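Local coordinates for choline binding protein A (Lactobacillus salivarius str. Ren, PDB 5GT1) that probably acts at the bacterial surface as a choline-binding S-layer protein, whose C-terminal part, described here, is a zinc-binding domain of the M23 metallopeptidase family, at residues Trp25-Pro30 and Asp162-Ile167; Leu60-Ile65 and Leu136-Thr141; Gly78-Ile83 and Asn91-Arg96; Gln105-Asn110 and Gly129-Ser134. All blocks are in the same frame, centred on the assembly; numbering follows the deposited sequence.

Contact 1: residues Trp25-Pro30 and Asp162-Ile167; sequences WGWPFP and DPRALI
Methyl CG2 of I167 sits over the centre of the six-membered ring of W27, 3.5 Å from its centroid and 7° off its normal, which defines a CH-pi contact. The same methyl lies 3.6 Å from the carbonyl O of G26. The other branch serves the second tryptophan: I167 CG1 is 3.8 Å from CE3 of W25. This division follows from the torsion, with CG1 opposite the carbonyl carbon (chi1 -68°) and CG2 opposite the backbone N. At the outer end of the W25 indole, CH2 meets CD2 of L166 at 4.0 Å, while the L166 carbonyl O lies over one face of the ring. CH2 of W27 reaches CG of R164 at 4.1 Å. In the fold, an irregular N-terminal segment is thus laid against the first turn of the C-terminal helix 163-173. An alanine in place of W27 would probably leave I167 CG2 without its aromatic floor and open a gap beside R164. D162 is the N-cap of that helix: its OD1 accepts from R164 N at 2.9 Å, met from above the carboxylate plane. Farther out, W25 NE1 bonds D23 OD2, and I167 packs on L138 of strand 135-141.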
loop_
_atom_site.group_PDB
_atom_site.type_symbol
_atom_site.label_atom_id
_atom_site.label_comp_id
_atom_site.label_asym_id
_atom_site.label_seq_id
_atom_site.Cartn_x
_atom_site.Cartn_y
_atom_site.Cartn_z
ATOM N N TRP A 25 -1.542 -7.786 11.751
ATOM C CA TRP A 25 -1.236 -7.498 10.368
ATOM C C TRP A 25 -2.049 -8.420 9.514
ATOM O O TRP A 25 -2.507 -9.464 9.993
ATOM C CB TRP A 25 0.225 -7.776 10.126
ATOM C CG TRP A 25 1.167 -6.763 10.716
ATOM C CD1 TRP A 25 1.647 -6.692 12.028
ATOM C CD2 TRP A 25 1.804 -5.651 10.008
ATOM N NE1 TRP A 25 2.523 -5.633 12.173
ATOM C CE2 TRP A 25 2.660 -4.968 10.994
ATOM C CE3 TRP A 25 1.748 -5.162 8.698
ATOM C CZ2 TRP A 25 3.410 -3.841 10.659
ATOM C CZ3 TRP A 25 2.513 -4.042 8.373
ATOM C CH2 TRP A 25 3.331 -3.401 9.328
ATOM N N GLY A 26 -2.223 -8.065 8.239
ATOM C CA GLY A 26 -2.981 -8.901 7.303
ATOM C C GLY A 26 -2.665 -8.485 5.874
ATOM O O GLY A 26 -2.123 -7.405 5.639
ATOM N N TRP A 27 -2.975 -9.353 4.919
ATOM C CA TRP A 27 -2.846 -9.003 3.497
ATOM C C TRP A 27 -4.060 -8.216 3.020
ATOM O O TRP A 27 -5.148 -8.323 3.604
ATOM C CB TRP A 27 -2.671 -10.275 2.667
ATOM C CG TRP A 27 -1.407 -10.990 3.026
ATOM C CD1 TRP A 27 -1.258 -12.122 3.829
ATOM C CD2 TRP A 27 -0.058 -10.602 2.646
ATOM N NE1 TRP A 27 0.075 -12.470 3.938
ATOM C CE2 TRP A 27 0.848 -11.588 3.262
ATOM C CE3 TRP A 27 0.483 -9.566 1.882
ATOM C CZ2 TRP A 27 2.229 -11.518 3.102
ATOM C CZ3 TRP A 27 1.879 -9.506 1.735
ATOM C CH2 TRP A 27 2.725 -10.466 2.327
ATOM N N PRO A 28 -3.895 -7.413 1.962
ATOM C CA PRO A 28 -5.037 -6.604 1.501
ATOM C C PRO A 28 -6.142 -7.410 0.800
ATOM O O PRO A 28 -7.289 -6.958 0.748
ATOM C CB PRO A 28 -4.397 -5.588 0.547
ATOM C CG PRO A 28 -3.146 -6.234 0.085
ATOM C CD PRO A 28 -2.659 -7.097 1.233
ATOM N N PHE A 29 -5.803 -8.590 0.279
ATOM C CA PHE A 29 -6.788 -9.475 -0.356
ATOM C C PHE A 29 -6.611 -10.839 0.313
ATOM O O PHE A 29 -5.836 -11.664 -0.145
ATOM C CB PHE A 29 -6.597 -9.514 -1.884
ATOM C CG PHE A 29 -6.630 -8.147 -2.520
ATOM C CD1 PHE A 29 -7.853 -7.528 -2.828
ATOM C CD2 PHE A 29 -5.447 -7.450 -2.766
ATOM C CE1 PHE A 29 -7.878 -6.250 -3.384
ATOM C CE2 PHE A 29 -5.473 -6.177 -3.323
ATOM C CZ PHE A 29 -6.691 -5.579 -3.625
ATOM N N PRO A 30 -7.298 -11.045 1.452
ATOM C CA PRO A 30 -6.902 -12.138 2.356
ATOM C C PRO A 30 -7.173 -13.567 1.856
ATOM O O PRO A 30 -6.606 -14.524 2.408
ATOM C CB PRO A 30 -7.677 -11.809 3.646
ATOM C CG PRO A 30 -7.818 -10.321 3.591
ATOM C CD PRO A 30 -8.215 -10.121 2.139
ATOM N N ASP A 162 9.914 -2.378 2.538
ATOM C CA ASP A 162 9.326 -3.472 1.771
ATOM C C ASP A 162 8.043 -3.958 2.463
ATOM O O ASP A 162 8.123 -4.558 3.537
ATOM C CB ASP A 162 10.335 -4.620 1.629
ATOM C CG ASP A 162 9.804 -5.770 0.777
ATOM O OD1 ASP A 162 8.612 -5.764 0.380
ATOM O OD2 ASP A 162 10.600 -6.684 0.502
ATOM N N PRO A 163 6.855 -3.685 1.860
ATOM C CA PRO A 163 5.625 -4.111 2.524
ATOM C C PRO A 163 5.503 -5.628 2.608
ATOM O O PRO A 163 4.860 -6.124 3.537
ATOM C CB PRO A 163 4.509 -3.539 1.620
ATOM C CG PRO A 163 5.166 -2.390 0.910
ATOM C CD PRO A 163 6.558 -2.916 0.626
ATOM N N ARG A 164 6.095 -6.355 1.655
ATOM C CA ARG A 164 5.993 -7.822 1.680
ATOM C C ARG A 164 6.653 -8.385 2.937
ATOM O O ARG A 164 6.042 -9.170 3.665
ATOM C CB ARG A 164 6.577 -8.486 0.429
ATOM C CG ARG A 164 6.353 -9.998 0.453
ATOM C CD ARG A 164 6.625 -10.676 -0.869
ATOM N NE ARG A 164 8.044 -10.696 -1.154
ATOM C CZ ARG A 164 8.623 -11.502 -2.047
ATOM N NH1 ARG A 164 7.910 -12.390 -2.749
ATOM N NH2 ARG A 164 9.931 -11.424 -2.236
ATOM N N ALA A 165 7.894 -7.969 3.173
ATOM C CA ALA A 165 8.656 -8.370 4.347
ATOM C C ALA A 165 7.972 -7.933 5.630
ATOM O O ALA A 165 7.882 -8.703 6.578
ATOM C CB ALA A 165 10.081 -7.819 4.272
ATOM N N LEU A 166 7.480 -6.697 5.663
ATOM C CA LEU A 166 6.786 -6.178 6.839
ATOM C C LEU A 166 5.507 -6.934 7.216
ATOM O O LEU A 166 5.304 -7.261 8.380
ATOM C CB LEU A 166 6.443 -4.700 6.655
ATOM C CG LEU A 166 7.116 -3.698 7.593
ATOM C CD1 LEU A 166 8.615 -3.697 7.392
ATOM C CD2 LEU A 166 6.574 -2.306 7.333
ATOM N N ILE A 167 4.630 -7.165 6.240
ATOM C CA ILE A 167 3.360 -7.850 6.505
ATOM C C ILE A 167 3.628 -9.307 6.879
ATOM O O ILE A 167 3.058 -9.836 7.836
ATOM C CB ILE A 167 2.402 -7.765 5.288
ATOM C CG1 ILE A 167 1.931 -6.314 5.085
ATOM C CG2 ILE A 167 1.203 -8.684 5.493
ATOM C CD1 ILE A 167 1.478 -6.020 3.665
#

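Contact 2: residues Leu60-Ile65 and Leu136-Thr141; sequences LDFGSI and LHLGIT. With ZN (zinc ion), chain B.
F62 lies alongside L136 and L138, its side chain pointing the same way as theirs, with F62 CD2 4.1 Å from L136 CD2 and the neighbouring ring atom CE2 equally close to L138 CB. These residues and L60 share one face of an antiparallel strand pair in the core of the M23 fold; D61 and H137 share the other, where the zinc binds. The register is explicit: L60 with L138 and F62 with L136 are hydrogen-bonded pairs, D61 with H137 the non-hydrogen-bonded pair between them. Four backbone bonds hold it, of which F62 N to L136 O is 2.7 Å long and 170° at the hydrogen. The D61-H137 pair therefore has its alpha carbons close, and both side chains converge on one metal. D61 OD1 and H137 ND1 each bind zinc at 2.1 Å. They stand only 3.0 Å apart, but as two ligands of one ion and not as a hydrogen bond; carboxylate and imidazole planes are turned 58° from each other. The histidine arrives there with CG anti to its backbone nitrogen (chi1 170°). H57 supplies the third protein ligand, which gives the His-x-x-x-Asp plus histidine set of M23 peptidases, H137 being the second histidine of the His-x-His motif. On the other face, rings of F37 and H67 meet F62 edge to face. Three waters complete the shell. Of these, water 1, 2.5 Å from zinc, also donates to the second carboxylate oxygen, D61 OD2, at 2.7 Å.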
loop_
_atom_site.group_PDB
_atom_site.type_symbol
_atom_site.label_atom_id
_atom_site.label_comp_id
_atom_site.label_asym_id
_atom_site.label_seq_id
_atom_site.Cartn_x
_atom_site.Cartn_y
_atom_site.Cartn_z
ATOM N N LEU A 60 4.577 -2.115 -3.080
ATOM C CA LEU A 60 4.266 -3.471 -3.508
ATOM C C LEU A 60 2.947 -3.430 -4.277
ATOM O O LEU A 60 1.953 -2.920 -3.765
ATOM C CB LEU A 60 4.134 -4.374 -2.281
ATOM C CG LEU A 60 3.870 -5.873 -2.545
ATOM C CD1 LEU A 60 4.998 -6.497 -3.361
ATOM C CD2 LEU A 60 3.673 -6.615 -1.225
ATOM N N ASP A 61 2.958 -3.953 -5.499
ATOM C CA ASP A 61 1.758 -3.969 -6.333
ATOM C C ASP A 61 0.987 -5.286 -6.218
ATOM O O ASP A 61 1.563 -6.370 -6.360
ATOM C CB ASP A 61 2.128 -3.789 -7.797
ATOM C CG ASP A 61 2.656 -2.401 -8.108
ATOM O OD1 ASP A 61 2.524 -1.484 -7.272
ATOM O OD2 ASP A 61 3.180 -2.242 -9.229
ATOM N N PHE A 62 -0.319 -5.187 -5.998
ATOM C CA PHE A 62 -1.197 -6.354 -5.959
ATOM C C PHE A 62 -2.111 -6.243 -7.172
ATOM O O PHE A 62 -3.022 -5.418 -7.165
ATOM C CB PHE A 62 -2.046 -6.304 -4.678
ATOM C CG PHE A 62 -1.246 -6.450 -3.398
ATOM C CD1 PHE A 62 -1.222 -7.673 -2.726
ATOM C CD2 PHE A 62 -0.551 -5.362 -2.850
ATOM C CE1 PHE A 62 -0.493 -7.824 -1.548
ATOM C CE2 PHE A 62 0.168 -5.503 -1.657
ATOM C CZ PHE A 62 0.190 -6.739 -1.013
ATOM N N GLY A 63 -1.843 -7.029 -8.219
ATOM C CA GLY A 63 -2.650 -6.969 -9.447
ATOM C C GLY A 63 -3.984 -7.664 -9.301
ATOM O O GLY A 63 -4.131 -8.583 -8.489
ATOM N N SER A 64 -4.974 -7.233 -10.079
ATOM C CA SER A 64 -6.286 -7.891 -10.040
ATOM C C SER A 64 -6.195 -9.349 -10.510
ATOM O O SER A 64 -7.013 -10.164 -10.141
ATOM C CB SER A 64 -7.308 -7.121 -10.879
ATOM O OG SER A 64 -6.894 -7.054 -12.239
ATOM N N ILE A 65 -5.183 -9.666 -11.318
ATOM C CA ILE A 65 -4.973 -11.049 -11.788
ATOM C C ILE A 65 -4.273 -11.915 -10.738
ATOM O O ILE A 65 -4.773 -12.990 -10.369
ATOM C CB ILE A 65 -4.184 -11.093 -13.113
ATOM C CG1 ILE A 65 -4.971 -10.372 -14.218
ATOM C CG2 ILE A 65 -3.943 -12.538 -13.544
ATOM C CD1 ILE A 65 -4.108 -9.922 -15.380
ATOM N N LEU A 136 -3.627 -2.518 -6.922
ATOM C CA LEU A 136 -3.382 -1.718 -5.749
ATOM C C LEU A 136 -1.873 -1.617 -5.609
ATOM O O LEU A 136 -1.171 -2.617 -5.751
ATOM C CB LEU A 136 -3.954 -2.423 -4.509
ATOM C CG LEU A 136 -3.443 -1.942 -3.138
ATOM C CD1 LEU A 136 -4.052 -0.589 -2.789
ATOM C CD2 LEU A 136 -3.759 -2.969 -2.051
ATOM N N HIS A 137 -1.381 -0.413 -5.338
ATOM C CA HIS A 137 -0.012 -0.219 -4.868
ATOM C C HIS A 137 -0.063 0.159 -3.404
ATOM O O HIS A 137 -0.737 1.134 -3.010
ATOM C CB HIS A 137 0.684 0.853 -5.723
ATOM C CG HIS A 137 2.021 1.327 -5.194
ATOM N ND1 HIS A 137 3.179 1.141 -5.873
ATOM C CD2 HIS A 137 2.352 2.048 -4.038
ATOM C CE1 HIS A 137 4.200 1.697 -5.177
ATOM N NE2 HIS A 137 3.695 2.259 -4.060
ATOM N N LEU A 138 0.645 -0.618 -2.584
ATOM C CA LEU A 138 0.750 -0.362 -1.149
ATOM C C LEU A 138 2.155 0.137 -0.826
ATOM O O LEU A 138 3.131 -0.490 -1.217
ATOM C CB LEU A 138 0.454 -1.636 -0.352
ATOM C CG LEU A 138 0.641 -1.561 1.172
ATOM C CD1 LEU A 138 -0.348 -0.603 1.846
ATOM C CD2 LEU A 138 0.520 -2.963 1.767
ATOM N N GLY A 139 2.241 1.275 -0.148
ATOM C CA GLY A 139 3.530 1.817 0.293
ATOM C C GLY A 139 3.532 1.942 1.802
ATOM O O GLY A 139 2.505 2.269 2.411
ATOM N N ILE A 140 4.684 1.671 2.411
ATOM C CA ILE A 140 4.838 1.796 3.855
ATOM C C ILE A 140 6.112 2.581 4.172
ATOM O O ILE A 140 7.174 2.286 3.615
ATOM C CB ILE A 140 4.863 0.415 4.566
ATOM C CG1 ILE A 140 3.583 -0.382 4.240
ATOM C CG2 ILE A 140 4.971 0.615 6.083
ATOM C CD1 ILE A 140 3.561 -1.789 4.822
ATOM N N THR A 141 6.000 3.564 5.073
ATOM C CA THR A 141 7.145 4.392 5.467
ATOM C C THR A 141 7.029 4.740 6.934
ATOM O O THR A 141 5.918 4.858 7.461
ATOM C CB THR A 141 7.256 5.684 4.594
ATOM O OG1 THR A 141 8.389 6.472 5.010
ATOM C CG2 THR A 141 5.996 6.556 4.702
HETATM ZN ZN ZN B . 3.598 0.311 -7.716
HETATM O O HOH W 1 3.840 0.141 -10.217
HETATM O O HOH W 2 4.451 2.312 -8.423
HETATM O O HOH W 3 1.960 1.118 -8.838
#

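Contact 3: residues Gly78-Ile83 and Asn91-Arg96; sequences GVVTQI and NYVVVR
V80 faces V95 and V93 within a beta hairpin, strands 78-86 and 92-96, and this valine face is the tightly packed part: V80 CG1 meets V93 CG1 at 4.0 Å and V80 CG2 lies nearly as close to V95 CG2. G78 fits tightly, its CA 3.6 Å from V95 CG1; a beta carbon there would clash with that methyl and with R96 O. The register then slips by one, because T81 and Q82 both face V94, a classic beta bulge: T81 N donates to V94 O at 2.9 Å, and V94 N to Q82 O at 2.8 Å. On the looser, exposed side T81 OG1 makes a weak bond, 3.4 Å long, to V94 O. At the far end the extended Q82 chain crosses towards the phenol of Y92, brought within range by a CG placed between N and the carbonyl carbon (chi1 65°). The bond from Q82 NE2 to Y92 OH, 2.6 Å long, is weak, bent to 123° at the hydrogen. A phenylalanine in place of Y92 would probably cost the Q82 amide this weak bond and leave it freer to turn. Q82 NE2 approaches at the ring edge, with amide and ring planes 64° apart.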
loop_
_atom_site.group_PDB
_atom_site.type_symbol
_atom_site.label_atom_id
_atom_site.label_comp_id
_atom_site.label_asym_id
_atom_site.label_seq_id
_atom_site.Cartn_x
_atom_site.Cartn_y
_atom_site.Cartn_z
ATOM N N GLY A 78 -4.929 1.774 12.293
ATOM C CA GLY A 78 -4.425 3.140 12.244
ATOM C C GLY A 78 -5.569 4.113 12.133
ATOM O O GLY A 78 -6.731 3.730 12.274
ATOM N N VAL A 79 -5.237 5.368 11.865
ATOM C CA VAL A 79 -6.247 6.386 11.614
ATOM C C VAL A 79 -6.044 6.961 10.206
ATOM O O VAL A 79 -4.914 7.231 9.786
ATOM C CB VAL A 79 -6.214 7.498 12.699
ATOM C CG1 VAL A 79 -4.879 8.224 12.688
ATOM C CG2 VAL A 79 -7.348 8.489 12.483
ATOM N N VAL A 80 -7.142 7.150 9.480
ATOM C CA VAL A 80 -7.071 7.738 8.154
ATOM C C VAL A 80 -6.717 9.227 8.310
ATOM O O VAL A 80 -7.451 9.978 8.959
ATOM C CB VAL A 80 -8.391 7.544 7.381
ATOM C CG1 VAL A 80 -8.324 8.193 6.001
ATOM C CG2 VAL A 80 -8.744 6.058 7.277
ATOM N N THR A 81 -5.592 9.638 7.730
ATOM C CA THR A 81 -5.128 11.020 7.864
ATOM C C THR A 81 -5.396 11.841 6.617
ATOM O O THR A 81 -5.542 13.065 6.682
ATOM C CB THR A 81 -3.621 11.100 8.208
ATOM O OG1 THR A 81 -2.860 10.358 7.254
ATOM C CG2 THR A 81 -3.355 10.538 9.583
ATOM N N GLN A 82 -5.464 11.172 5.475
ATOM C CA GLN A 82 -5.523 11.882 4.216
ATOM C C GLN A 82 -6.152 11.036 3.126
ATOM O O GLN A 82 -5.883 9.831 3.012
ATOM C CB GLN A 82 -4.107 12.313 3.818
ATOM C CG GLN A 82 -4.031 13.325 2.689
ATOM C CD GLN A 82 -2.602 13.758 2.417
ATOM O OE1 GLN A 82 -1.895 14.216 3.318
ATOM N NE2 GLN A 82 -2.166 13.601 1.178
ATOM N N ILE A 83 -7.017 11.667 2.340
ATOM C CA ILE A 83 -7.524 11.078 1.111
ATOM C C ILE A 83 -7.316 12.156 0.062
ATOM O O ILE A 83 -7.817 13.288 0.226
ATOM C CB ILE A 83 -9.023 10.692 1.227
ATOM C CG1 ILE A 83 -9.229 9.654 2.359
ATOM C CG2 ILE A 83 -9.564 10.192 -0.105
ATOM C CD1 ILE A 83 -10.679 9.317 2.647
ATOM N N ASN A 91 -6.098 8.243 -7.061
ATOM C CA ASN A 91 -6.762 8.433 -5.763
ATOM C C ASN A 91 -6.089 7.561 -4.689
ATOM O O ASN A 91 -5.909 6.347 -4.893
ATOM C CB ASN A 91 -8.260 8.114 -5.861
ATOM C CG ASN A 91 -8.974 9.000 -6.868
ATOM O OD1 ASN A 91 -9.181 10.179 -6.619
ATOM N ND2 ASN A 91 -9.324 8.439 -8.019
ATOM N N TYR A 92 -5.707 8.171 -3.570
ATOM C CA TYR A 92 -5.001 7.424 -2.522
ATOM C C TYR A 92 -5.553 7.672 -1.121
ATOM O O TYR A 92 -6.152 8.713 -0.850
ATOM C CB TYR A 92 -3.496 7.709 -2.574
ATOM C CG TYR A 92 -3.168 9.153 -2.265
ATOM C CD1 TYR A 92 -2.878 9.554 -0.959
ATOM C CD2 TYR A 92 -3.172 10.112 -3.267
ATOM C CE1 TYR A 92 -2.592 10.878 -0.656
ATOM C CE2 TYR A 92 -2.880 11.447 -2.982
ATOM C CZ TYR A 92 -2.600 11.823 -1.674
ATOM O OH TYR A 92 -2.318 13.135 -1.369
ATOM N N VAL A 93 -5.324 6.713 -0.227
ATOM C CA VAL A 93 -5.707 6.830 1.171
ATOM C C VAL A 93 -4.455 6.638 2.005
ATOM O O VAL A 93 -3.685 5.708 1.751
ATOM C CB VAL A 93 -6.711 5.730 1.555
ATOM C CG1 VAL A 93 -7.136 5.860 3.012
ATOM C CG2 VAL A 93 -7.908 5.778 0.628
ATOM N N VAL A 94 -4.249 7.528 2.978
ATOM C CA VAL A 94 -3.132 7.442 3.917
ATOM C C VAL A 94 -3.667 7.089 5.313
ATOM O O VAL A 94 -4.592 7.740 5.829
ATOM C CB VAL A 94 -2.321 8.766 3.963
ATOM C CG1 VAL A 94 -1.101 8.640 4.885
ATOM C CG2 VAL A 94 -1.902 9.167 2.547
ATOM N N VAL A 95 -3.109 6.032 5.893
ATOM C CA VAL A 95 -3.443 5.585 7.240
ATOM C C VAL A 95 -2.165 5.638 8.081
ATOM O O VAL A 95 -1.116 5.155 7.653
ATOM C CB VAL A 95 -4.004 4.138 7.239
ATOM C CG1 VAL A 95 -4.262 3.659 8.664
ATOM C CG2 VAL A 95 -5.286 4.047 6.417
ATOM N N ARG A 96 -2.255 6.236 9.272
ATOM C CA ARG A 96 -1.095 6.371 10.159
ATOM C C ARG A 96 -1.328 5.582 11.426
ATOM O O ARG A 96 -2.359 5.746 12.062
ATOM C CB ARG A 96 -0.836 7.845 10.506
ATOM C CG ARG A 96 0.271 8.066 11.539
ATOM C CD ARG A 96 1.670 7.941 10.949
ATOM N NE ARG A 96 2.683 7.757 11.997
ATOM C CZ ARG A 96 3.970 7.477 11.782
ATOM N NH1 ARG A 96 4.445 7.333 10.545
ATOM N NH2 ARG A 96 4.794 7.335 12.822
#

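Contact 4: residues Gln105-Asn110 and Gly129-Ser134; sequences QEAFSN and GYRDTS
Where the chain of the M23 domain turns a corner near E106 and A107, at the end of strand 101-108, it meets the loop that runs from strand 127-130 to the zinc-bearing strand 135-141. The two pieces are stitched by D132 and T133. T133 OG1 donates to E106 O at 2.6 Å, having been placed between backbone N and carbonyl carbon by its chi1 of 67°. Next along, D132 N reaches A107 O at 3.0 Å, with the donor nearly in line with the C=O bond. The D132 carboxylate in turn meets S109 twice: OD2 takes S109 N on its syn lone pair at 2.9 Å, and OD1 accepts from S109 OG, a bond so short that its exact length is doubtful. The S109 N bond probably restrains the carboxylate, with the very short OG contact adding to it if real.

Beside these bonds, A107 CB meets R131 CG at 3.8 Å, and F108 brings CD1 to 3.4 Å from Y130 O, which stands at the ring edge in its plane. CE1 of F108 lies against the G129 carbonyl carbon; a beta carbon on G129 would be tight against it. R131 itself turns away: its NH2 bonds the carbonyls of H67 and G69, and its guanidinium makes a cation-pi contact with F29. E106 packs on H137, its side chain about 4 Å from the zinc at the nearest atoms, and T133 OG1 also makes a weak bond to H135 N, at the start of the His-x-His strand that carries the metal site typical of M23 peptidases.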
loop_
_atom_site.group_PDB
_atom_site.type_symbol
_atom_site.label_atom_id
_atom_site.label_comp_id
_atom_site.label_asym_id
_atom_site.label_seq_id
_atom_site.Cartn_x
_atom_site.Cartn_y
_atom_site.Cartn_z
ATOM N N GLN A 105 -2.816 3.184 -2.864
ATOM C CA GLN A 105 -2.962 4.045 -4.038
ATOM C C GLN A 105 -3.257 3.219 -5.292
ATOM O O GLN A 105 -3.140 1.982 -5.274
ATOM C CB GLN A 105 -1.690 4.881 -4.227
ATOM C CG GLN A 105 -0.494 4.051 -4.677
ATOM C CD GLN A 105 0.798 4.831 -4.691
ATOM O OE1 GLN A 105 1.188 5.416 -3.682
ATOM N NE2 GLN A 105 1.488 4.827 -5.844
ATOM N N GLU A 106 -3.657 3.920 -6.359
ATOM C CA GLU A 106 -3.888 3.366 -7.701
ATOM C C GLU A 106 -5.031 2.364 -7.883
ATOM O O GLU A 106 -5.424 2.061 -9.019
ATOM C CB GLU A 106 -2.581 2.846 -8.293
ATOM C CG GLU A 106 -1.568 3.974 -8.478
ATOM C CD GLU A 106 -0.261 3.451 -8.980
ATOM O OE1 GLU A 106 -0.178 3.142 -10.203
ATOM O OE2 GLU A 106 0.670 3.329 -8.156
ATOM N N ALA A 107 -5.584 1.876 -6.778
ATOM C CA ALA A 107 -6.656 0.877 -6.822
ATOM C C ALA A 107 -8.025 1.468 -7.170
ATOM O O ALA A 107 -8.934 0.735 -7.548
ATOM C CB ALA A 107 -6.758 0.170 -5.474
ATOM N N PHE A 108 -8.178 2.776 -6.988
ATOM C CA PHE A 108 -9.506 3.397 -6.978
ATOM C C PHE A 108 -9.636 4.398 -8.140
ATOM O O PHE A 108 -8.958 5.431 -8.157
ATOM C CB PHE A 108 -9.758 4.066 -5.620
ATOM C CG PHE A 108 -9.234 3.269 -4.440
ATOM C CD1 PHE A 108 -9.851 2.077 -4.056
ATOM C CD2 PHE A 108 -8.110 3.700 -3.722
ATOM C CE1 PHE A 108 -9.360 1.333 -2.985
ATOM C CE2 PHE A 108 -7.626 2.967 -2.635
ATOM C CZ PHE A 108 -8.251 1.782 -2.271
ATOM N N SER A 109 -10.478 4.063 -9.127
ATOM C CA SER A 109 -10.616 4.900 -10.332
ATOM C C SER A 109 -11.268 6.246 -10.006
ATOM O O SER A 109 -11.135 7.191 -10.764
ATOM C CB SER A 109 -11.394 4.180 -11.437
ATOM O OG SER A 109 -12.770 4.066 -11.093
ATOM N N ASN A 110 -11.959 6.319 -8.874
ATOM C CA ASN A 110 -12.514 7.568 -8.370
ATOM C C ASN A 110 -12.721 7.494 -6.872
ATOM O O ASN A 110 -12.774 6.392 -6.304
ATOM C CB ASN A 110 -13.827 7.909 -9.067
ATOM C CG ASN A 110 -14.932 6.979 -8.681
ATOM O OD1 ASN A 110 -15.793 7.336 -7.879
ATOM N ND2 ASN A 110 -14.905 5.758 -9.226
ATOM N N GLY A 129 -11.548 0.429 0.624
ATOM C CA GLY A 129 -12.332 0.756 -0.546
ATOM C C GLY A 129 -12.314 -0.419 -1.484
ATOM O O GLY A 129 -11.887 -1.522 -1.095
ATOM N N TYR A 130 -12.759 -0.187 -2.723
ATOM C CA TYR A 130 -12.934 -1.257 -3.713
ATOM C C TYR A 130 -12.038 -1.006 -4.916
ATOM O O TYR A 130 -12.090 0.057 -5.520
ATOM C CB TYR A 130 -14.421 -1.376 -4.114
ATOM C CG TYR A 130 -15.227 -1.840 -2.934
ATOM C CD1 TYR A 130 -15.476 -3.188 -2.745
ATOM C CD2 TYR A 130 -15.651 -0.927 -1.944
ATOM C CE1 TYR A 130 -16.166 -3.642 -1.626
ATOM C CE2 TYR A 130 -16.345 -1.374 -0.820
ATOM C CZ TYR A 130 -16.595 -2.726 -0.678
ATOM O OH TYR A 130 -17.273 -3.177 0.422
ATOM N N ARG A 131 -11.199 -1.983 -5.240
ATOM C CA ARG A 131 -10.289 -1.856 -6.376
ATOM C C ARG A 131 -11.076 -2.086 -7.663
ATOM O O ARG A 131 -11.695 -3.130 -7.845
ATOM C CB ARG A 131 -9.133 -2.870 -6.290
ATOM C CG ARG A 131 -8.160 -2.811 -7.464
ATOM C CD ARG A 131 -7.125 -3.942 -7.406
ATOM N NE ARG A 131 -7.743 -5.271 -7.275
ATOM C CZ ARG A 131 -7.095 -6.394 -6.958
ATOM N NH1 ARG A 131 -5.778 -6.401 -6.749
ATOM N NH2 ARG A 131 -7.771 -7.532 -6.853
ATOM N N ASP A 132 -11.025 -1.121 -8.561
ATOM C CA ASP A 132 -11.641 -1.319 -9.867
ATOM C C ASP A 132 -10.647 -1.037 -10.990
ATOM O O ASP A 132 -11.040 -0.895 -12.144
ATOM C CB ASP A 132 -12.898 -0.454 -10.011
ATOM C CG ASP A 132 -12.604 1.028 -9.917
ATOM O OD1 ASP A 132 -13.484 1.820 -10.331
ATOM O OD2 ASP A 132 -11.511 1.416 -9.433
ATOM N N THR A 133 -9.365 -0.950 -10.642
ATOM C CA THR A 133 -8.311 -0.774 -11.625
ATOM C C THR A 133 -7.505 -2.071 -11.679
ATOM O O THR A 133 -7.827 -3.033 -10.986
ATOM C CB THR A 133 -7.361 0.382 -11.253
ATOM O OG1 THR A 133 -6.629 0.030 -10.075
ATOM C CG2 THR A 133 -8.120 1.705 -11.028
ATOM N N SER A 134 -6.433 -2.081 -12.465
ATOM C CA SER A 134 -5.639 -3.294 -12.599
ATOM C C SER A 134 -4.816 -3.644 -11.354
ATOM O O SER A 134 -4.341 -4.769 -11.246
ATOM C CB SER A 134 -4.713 -3.185 -13.806
ATOM O OG SER A 134 -3.771 -2.156 -13.580
#

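In the fold
From the N terminus, the irregular segment 25-30 opens the longest loop, which contact 1 closes after 131 intervening residues on the C-terminal helix; the other three contacts all fall within it. Contact 2 comes next, joining strand 56-63 to strand 135-141 and enclosing contacts 3 and 4, which follow in series: contact 3 closes its hairpin before contact 4 begins. None cross. Contacts 2, 3 and 4 reach the same antiparallel sheet, and contact 4 joins it to the two-stranded sheet 71-73/127-130. P28 packs on F62 to tie contact 1 to contact 2, S64 N probably bonds S134 O between contacts 2 and 4, and N91 ND2 probably bonds F108 O between contacts 3 and 4.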